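Coiled-coil quantitatively-enriched protein 1 (Schizosaccharomyces pombe, PDB 7CUJ) links telomeres to the centrosome during meiotic prophase and is required for telomere clustering, telomere length regulation and chromosome segregation. Local coordinates at residues A[12-20]-A[278-286]; A[214-224]-A[307-315]. All coordinates share one frame; numbering follows the deposited sequence.

Contact 1: residues A[12-20]-A[278-286]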
# COMPACT_ATOMS: atom_id res chain seq x y z
N LEU A 12 33.56 3.00 18.17
CA LEU A 12 33.19 4.41 18.16
C LEU A 12 32.41 4.75 16.89
O LEU A 12 32.74 4.27 15.81
CB LEU A 12 34.46 5.26 18.27
CG LEU A 12 35.31 5.06 19.52
CD1 LEU A 12 36.65 5.77 19.39
CD2 LEU A 12 34.57 5.54 20.77
N ASP A 13 31.40 5.61 17.05
CA ASP A 13 30.51 5.99 15.96
C ASP A 13 30.90 7.36 15.41
O ASP A 13 31.19 8.28 16.17
CB ASP A 13 29.05 6.04 16.41
CG ASP A 13 28.58 4.75 17.06
OD1 ASP A 13 29.11 3.68 16.69
OD2 ASP A 13 27.70 4.82 17.94
N ILE A 14 30.85 7.48 14.08
CA ILE A 14 31.02 8.74 13.38
C ILE A 14 29.70 9.06 12.68
O ILE A 14 29.36 8.47 11.66
CB ILE A 14 32.20 8.66 12.39
CG1 ILE A 14 33.50 8.29 13.10
CG2 ILE A 14 32.33 9.95 11.60
CD1 ILE A 14 34.60 7.80 12.19
N GLY A 15 28.95 10.00 13.27
CA GLY A 15 27.69 10.44 12.71
C GLY A 15 27.91 11.40 11.54
O GLY A 15 28.47 12.48 11.73
N LEU A 16 27.45 11.00 10.36
CA LEU A 16 27.59 11.78 9.14
C LEU A 16 26.21 12.07 8.57
O LEU A 16 25.35 11.19 8.54
CB LEU A 16 28.43 10.99 8.13
CG LEU A 16 29.90 10.77 8.50
CD1 LEU A 16 30.52 9.69 7.63
CD2 LEU A 16 30.68 12.07 8.37
N PRO A 17 25.95 13.31 8.09
CA PRO A 17 24.61 13.68 7.64
C PRO A 17 24.28 13.12 6.26
O PRO A 17 25.17 12.91 5.43
CB PRO A 17 24.68 15.22 7.59
CG PRO A 17 26.14 15.52 7.30
CD PRO A 17 26.92 14.41 7.97
N MET A 18 22.99 12.86 6.02
CA MET A 18 22.52 12.40 4.73
C MET A 18 22.33 13.59 3.80
O MET A 18 22.04 14.70 4.24
CB MET A 18 21.18 11.65 4.85
CG MET A 18 21.24 10.42 5.73
SD MET A 18 19.79 9.36 5.48
CE MET A 18 20.44 8.22 4.26
N SER A 19 22.50 13.34 2.49
CA SER A 19 22.28 14.35 1.47
C SER A 19 20.78 14.54 1.24
O SER A 19 19.98 13.73 1.70
CB SER A 19 22.97 13.94 0.19
OG SER A 19 22.71 12.58 -0.10
N ALA A 20 20.43 15.61 0.52
CA ALA A 20 19.04 15.90 0.18
C ALA A 20 18.44 14.73 -0.61
O ALA A 20 17.29 14.37 -0.38
CB ALA A 20 18.94 17.20 -0.58
N ILE A 278 26.72 20.60 4.89
CA ILE A 278 27.09 19.20 5.01
C ILE A 278 28.60 19.06 4.83
O ILE A 278 29.26 18.38 5.61
CB ILE A 278 26.29 18.32 4.02
CG1 ILE A 278 24.84 18.15 4.46
CG2 ILE A 278 26.97 16.97 3.82
CD1 ILE A 278 23.93 17.57 3.40
N THR A 279 29.13 19.73 3.80
CA THR A 279 30.55 19.68 3.46
C THR A 279 31.39 20.21 4.61
O THR A 279 32.40 19.60 4.96
CB THR A 279 30.84 20.43 2.15
OG1 THR A 279 29.83 20.08 1.20
CG2 THR A 279 32.21 20.12 1.58
N GLU A 280 30.96 21.34 5.20
CA GLU A 280 31.65 21.97 6.31
C GLU A 280 31.74 21.00 7.48
O GLU A 280 32.82 20.78 8.03
CB GLU A 280 30.91 23.23 6.77
CG GLU A 280 31.24 24.47 5.96
CD GLU A 280 30.40 25.68 6.34
OE1 GLU A 280 30.99 26.69 6.77
OE2 GLU A 280 29.16 25.61 6.20
N LYS A 281 30.59 20.42 7.86
CA LYS A 281 30.48 19.53 9.00
C LYS A 281 31.35 18.29 8.78
O LYS A 281 32.04 17.85 9.70
CB LYS A 281 29.02 19.12 9.23
CG LYS A 281 28.11 20.21 9.78
CD LYS A 281 26.64 19.90 9.59
CE LYS A 281 25.73 21.07 9.92
NZ LYS A 281 24.33 20.81 9.53
N THR A 282 31.32 17.76 7.55
CA THR A 282 32.02 16.53 7.20
C THR A 282 33.53 16.72 7.34
O THR A 282 34.22 15.85 7.85
CB THR A 282 31.62 16.02 5.81
OG1 THR A 282 30.19 15.94 5.75
CG2 THR A 282 32.22 14.68 5.47
N ARG A 283 34.02 17.88 6.88
CA ARG A 283 35.44 18.20 6.94
C ARG A 283 35.88 18.37 8.39
O ARG A 283 36.94 17.88 8.76
CB ARG A 283 35.74 19.45 6.10
CG ARG A 283 35.77 19.17 4.60
CD ARG A 283 35.76 20.41 3.74
NE ARG A 283 35.70 20.01 2.34
CZ ARG A 283 35.85 20.83 1.30
NH1 ARG A 283 36.07 22.12 1.49
NH2 ARG A 283 35.78 20.35 0.07
N ASP A 284 35.06 19.07 9.18
CA ASP A 284 35.37 19.34 10.58
C ASP A 284 35.41 18.03 11.37
O ASP A 284 36.25 17.87 12.25
CB ASP A 284 34.41 20.37 11.18
CG ASP A 284 34.73 21.80 10.77
OD1 ASP A 284 35.34 21.99 9.69
OD2 ASP A 284 34.37 22.72 11.54
N ILE A 285 34.51 17.10 11.04
CA ILE A 285 34.52 15.78 11.66
C ILE A 285 35.78 15.03 11.23
O ILE A 285 36.41 14.38 12.05
CB ILE A 285 33.22 15.00 11.36
CG1 ILE A 285 32.02 15.59 12.10
CG2 ILE A 285 33.39 13.52 11.70
CD1 ILE A 285 30.68 15.19 11.52
N ALA A 286 36.14 15.17 9.95
CA ALA A 286 37.28 14.46 9.37
C ALA A 286 38.60 14.97 9.96
O ALA A 286 39.47 14.17 10.28
CB ALA A 286 37.26 14.58 7.87
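Apolar helix-on-sheet packing joins I14 and L16 of the outermost strand 11-16, and the neighbouring P17, to I278, T282 and I285 on one face of helix 275-294. Strand 12-16 and helix 278-286 run nearly antiparallel, at 163°, with axes 9.5 Å apart at closest approach. I14 and I285 slide past each other in opposite directions and meet methyl to methyl, CG2 to CG2 at 3.7 Å. In I285 the CG1 branch lies anti to the carbonyl carbon (chi1 -70°) and carries CD1 to the G15 carbonyl, 3.5 Å from its O. L16 crosses T282 at about a right angle, its CD2 4.2 Å from T282 CG2. I278 reaches two places: its CG2 rests on the ring of P17, 3.9 Å from CG, while CD1 extends to the M18 carbonyl, 3.5 Å from O. With an alanine here, the P17 ring would probably lose its main apolar neighbour on the helix, leaving a gap beside P17 and M18. Inside the helix, I278 O is gripped twice, by T282 N and by T282 OG1 at 2.6 Å, the hydroxyl coming from above the carbonyl plane; this fixes T282 with its methyl facing L16. Beyond P17, S19 sits at the N-cap position before helix 20-32, with its OG bonded to N100 O, while helix 102-112 adds F106 against I14 and S102 against I278. A helix laid antiparallel to the edge strand of a parallel sheet is the layering of an alpha/beta domain, here one folded piece of a longer protein.

Contact 2: residues A[214-224]-A[307-315]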
# COMPACT_ATOMS: atom_id res chain seq x y z
N LEU A 214 23.22 9.91 9.96
CA LEU A 214 22.27 10.49 10.90
C LEU A 214 20.86 10.39 10.33
O LEU A 214 20.60 10.87 9.22
CB LEU A 214 22.66 11.95 11.19
CG LEU A 214 23.89 12.17 12.06
CD1 LEU A 214 24.43 13.58 11.88
CD2 LEU A 214 23.57 11.92 13.53
N GLY A 215 19.97 9.75 11.09
CA GLY A 215 18.56 9.68 10.78
C GLY A 215 18.21 8.51 9.86
O GLY A 215 17.06 8.37 9.46
N SER A 216 19.21 7.68 9.53
CA SER A 216 19.03 6.53 8.66
C SER A 216 18.67 5.30 9.49
O SER A 216 18.56 5.39 10.71
CB SER A 216 20.27 6.30 7.82
OG SER A 216 21.33 5.79 8.62
N ILE A 217 18.51 4.15 8.81
CA ILE A 217 18.28 2.87 9.46
C ILE A 217 19.50 2.48 10.29
O ILE A 217 19.37 1.73 11.26
CB ILE A 217 17.91 1.77 8.45
CG1 ILE A 217 17.43 0.50 9.17
CG2 ILE A 217 19.06 1.47 7.50
CD1 ILE A 217 16.66 -0.46 8.32
N GLU A 218 20.68 2.98 9.89
CA GLU A 218 21.93 2.70 10.58
C GLU A 218 21.86 3.29 11.99
O GLU A 218 22.22 2.62 12.96
CB GLU A 218 23.11 3.31 9.82
CG GLU A 218 23.26 2.81 8.39
CD GLU A 218 24.59 3.19 7.75
OE1 GLU A 218 24.93 4.39 7.73
OE2 GLU A 218 25.28 2.28 7.27
N HIS A 219 21.37 4.53 12.08
CA HIS A 219 21.15 5.22 13.35
C HIS A 219 20.17 4.43 14.21
O HIS A 219 20.40 4.27 15.41
CB HIS A 219 20.67 6.65 13.08
CG HIS A 219 20.77 7.56 14.26
ND1 HIS A 219 20.61 8.92 14.14
CD2 HIS A 219 21.03 7.31 15.56
CE1 HIS A 219 20.75 9.48 15.33
NE2 HIS A 219 21.01 8.52 16.21
N ALA A 220 19.09 3.94 13.59
CA ALA A 220 18.04 3.21 14.29
C ALA A 220 18.56 1.88 14.82
O ALA A 220 18.29 1.53 15.97
CB ALA A 220 16.84 3.03 13.38
N ILE A 221 19.31 1.15 13.99
CA ILE A 221 19.91 -0.11 14.40
C ILE A 221 20.84 0.14 15.59
O ILE A 221 20.85 -0.66 16.53
CB ILE A 221 20.63 -0.79 13.21
CG1 ILE A 221 19.61 -1.36 12.21
CG2 ILE A 221 21.60 -1.86 13.69
CD1 ILE A 221 20.17 -1.61 10.83
N LYS A 222 21.58 1.25 15.56
CA LYS A 222 22.50 1.62 16.63
C LYS A 222 21.75 1.75 17.95
O LYS A 222 22.21 1.23 18.97
CB LYS A 222 23.32 2.86 16.23
CG LYS A 222 23.55 3.90 17.31
CD LYS A 222 24.55 3.51 18.38
CE LYS A 222 24.34 4.26 19.68
NZ LYS A 222 25.27 3.79 20.74
N CYS A 223 20.58 2.42 17.93
CA CYS A 223 19.86 2.78 19.14
C CYS A 223 19.11 1.58 19.73
O CYS A 223 18.69 1.64 20.89
CB CYS A 223 18.89 3.92 18.89
SG CYS A 223 19.71 5.51 18.57
N PHE A 224 18.92 0.52 18.94
CA PHE A 224 18.19 -0.65 19.40
C PHE A 224 19.06 -1.90 19.33
O PHE A 224 18.57 -3.01 19.48
CB PHE A 224 16.86 -0.80 18.65
CG PHE A 224 15.88 0.32 18.90
CD1 PHE A 224 15.87 1.45 18.10
CD2 PHE A 224 14.97 0.26 19.96
CE1 PHE A 224 14.98 2.49 18.34
CE2 PHE A 224 14.08 1.30 20.19
CZ PHE A 224 14.09 2.41 19.38
N LEU A 307 25.96 9.51 18.83
CA LEU A 307 24.71 9.66 18.10
C LEU A 307 23.58 9.88 19.09
O LEU A 307 23.54 9.23 20.13
CB LEU A 307 24.48 8.40 17.26
CG LEU A 307 25.44 8.20 16.09
CD1 LEU A 307 25.42 6.75 15.63
CD2 LEU A 307 25.11 9.13 14.94
N MET A 308 22.67 10.81 18.76
CA MET A 308 21.56 11.13 19.64
C MET A 308 20.63 9.92 19.75
O MET A 308 20.46 9.18 18.78
CB MET A 308 20.79 12.38 19.20
CG MET A 308 20.10 12.27 17.85
SD MET A 308 19.14 13.75 17.47
CE MET A 308 20.45 14.95 17.23
N ASP A 309 20.05 9.73 20.93
CA ASP A 309 19.25 8.55 21.24
C ASP A 309 17.85 8.72 20.66
O ASP A 309 17.23 9.76 20.83
CB ASP A 309 19.22 8.28 22.75
CG ASP A 309 18.68 6.91 23.13
OD1 ASP A 309 18.27 6.16 22.22
OD2 ASP A 309 18.67 6.61 24.33
N LEU A 310 17.35 7.66 20.00
CA LEU A 310 16.07 7.71 19.32
C LEU A 310 15.06 6.78 19.99
O LEU A 310 14.02 6.47 19.39
CB LEU A 310 16.26 7.32 17.85
CG LEU A 310 17.22 8.18 17.03
CD1 LEU A 310 17.44 7.56 15.65
CD2 LEU A 310 16.72 9.61 16.90
N ALA A 311 15.34 6.36 21.23
CA ALA A 311 14.54 5.38 21.94
C ALA A 311 13.13 5.91 22.20
O ALA A 311 12.19 5.12 22.30
CB ALA A 311 15.22 4.96 23.22
N SER A 312 12.99 7.24 22.31
CA SER A 312 11.71 7.88 22.56
C SER A 312 10.79 7.75 21.35
O SER A 312 9.57 7.87 21.48
CB SER A 312 11.88 9.32 22.98
OG SER A 312 12.45 10.09 21.93
N LEU A 313 11.38 7.51 20.18
CA LEU A 313 10.64 7.35 18.94
C LEU A 313 10.30 5.87 18.70
O LEU A 313 9.90 5.51 17.60
CB LEU A 313 11.45 7.90 17.76
CG LEU A 313 11.61 9.42 17.67
CD1 LEU A 313 12.40 9.79 16.42
CD2 LEU A 313 10.26 10.12 17.67
N SER A 314 10.46 5.03 19.72
CA SER A 314 10.12 3.61 19.59
C SER A 314 8.61 3.44 19.49
O SER A 314 7.86 4.31 19.93
CB SER A 314 10.69 2.80 20.72
OG SER A 314 9.94 3.00 21.91
N VAL A 315 8.17 2.31 18.92
CA VAL A 315 6.75 2.07 18.70
C VAL A 315 6.26 0.85 19.48
O VAL A 315 5.06 0.61 19.53
CB VAL A 315 6.39 1.95 17.20
CG1 VAL A 315 6.64 3.24 16.43
CG2 VAL A 315 7.10 0.78 16.52
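H219 holds CG anti to its backbone N (chi1 -164°), which swings the imidazole off helix 217-223 toward 307-310, and L310, with CG anti to its carbonyl carbon, lifts CD1 onto that ring. L310 CD1 stands 3.5 Å from the H219 ring centroid and only 7° off the normal, a CH-pi contact; L307 CD2 lies over the opposite face, so the ring is sandwiched between two leucines. Both ring nitrogens are engaged. H219 NE2 donates to M308 O at 2.7 Å, in the carbonyl plane but tilted 20° from the ring plane. H219 ND1 accepts from G215 N at 3.2 Å, in the ring plane, a pattern consistent with a neutral ring carrying its proton on NE2. The histidine thus bridges the turn before its own helix and the extended chain near the C-terminus, tying that tail to the alpha/beta domain's helix after strand 208-213. L307 also touches L214, CD2 to CD2 at 3.5 Å, and lays CD1 against K222 CG. One turn after H219, C223 SG accepts a weak bond from L310 N at 3.5 Å, next to an Asx turn in which D309 OD1 receives A311 N. F224 meets S314 with its ring edge, F224 CZ lying 3.7 Å from S314 CB, and the same ring packs on N235 and V239 of helix 232-243.

In the fold
Contacts 1 and 2 lie about 17 Å apart, centre to centre, and meet along the sheet edge. Strand 11-16 of contact 1 pairs in parallel with strand 208-213, which leads directly into 214-224 of contact 2; L16 O probably accepts a hydrogen bond from L214 N at 2.9 Å, and G15 packs on L307. Along the chain the segments alternate, 12-20, 214-224, 278-286 and 307-315, so strand 11-16 is joined in turn by strand 208-213 with its following segment, by helix 275-294 and by the tail. Chain beginning and end are thereby closed onto one parallel sheet. L313 and V315 also hydrogen-bond a chain of a different protein in the assembly, S314 only weakly.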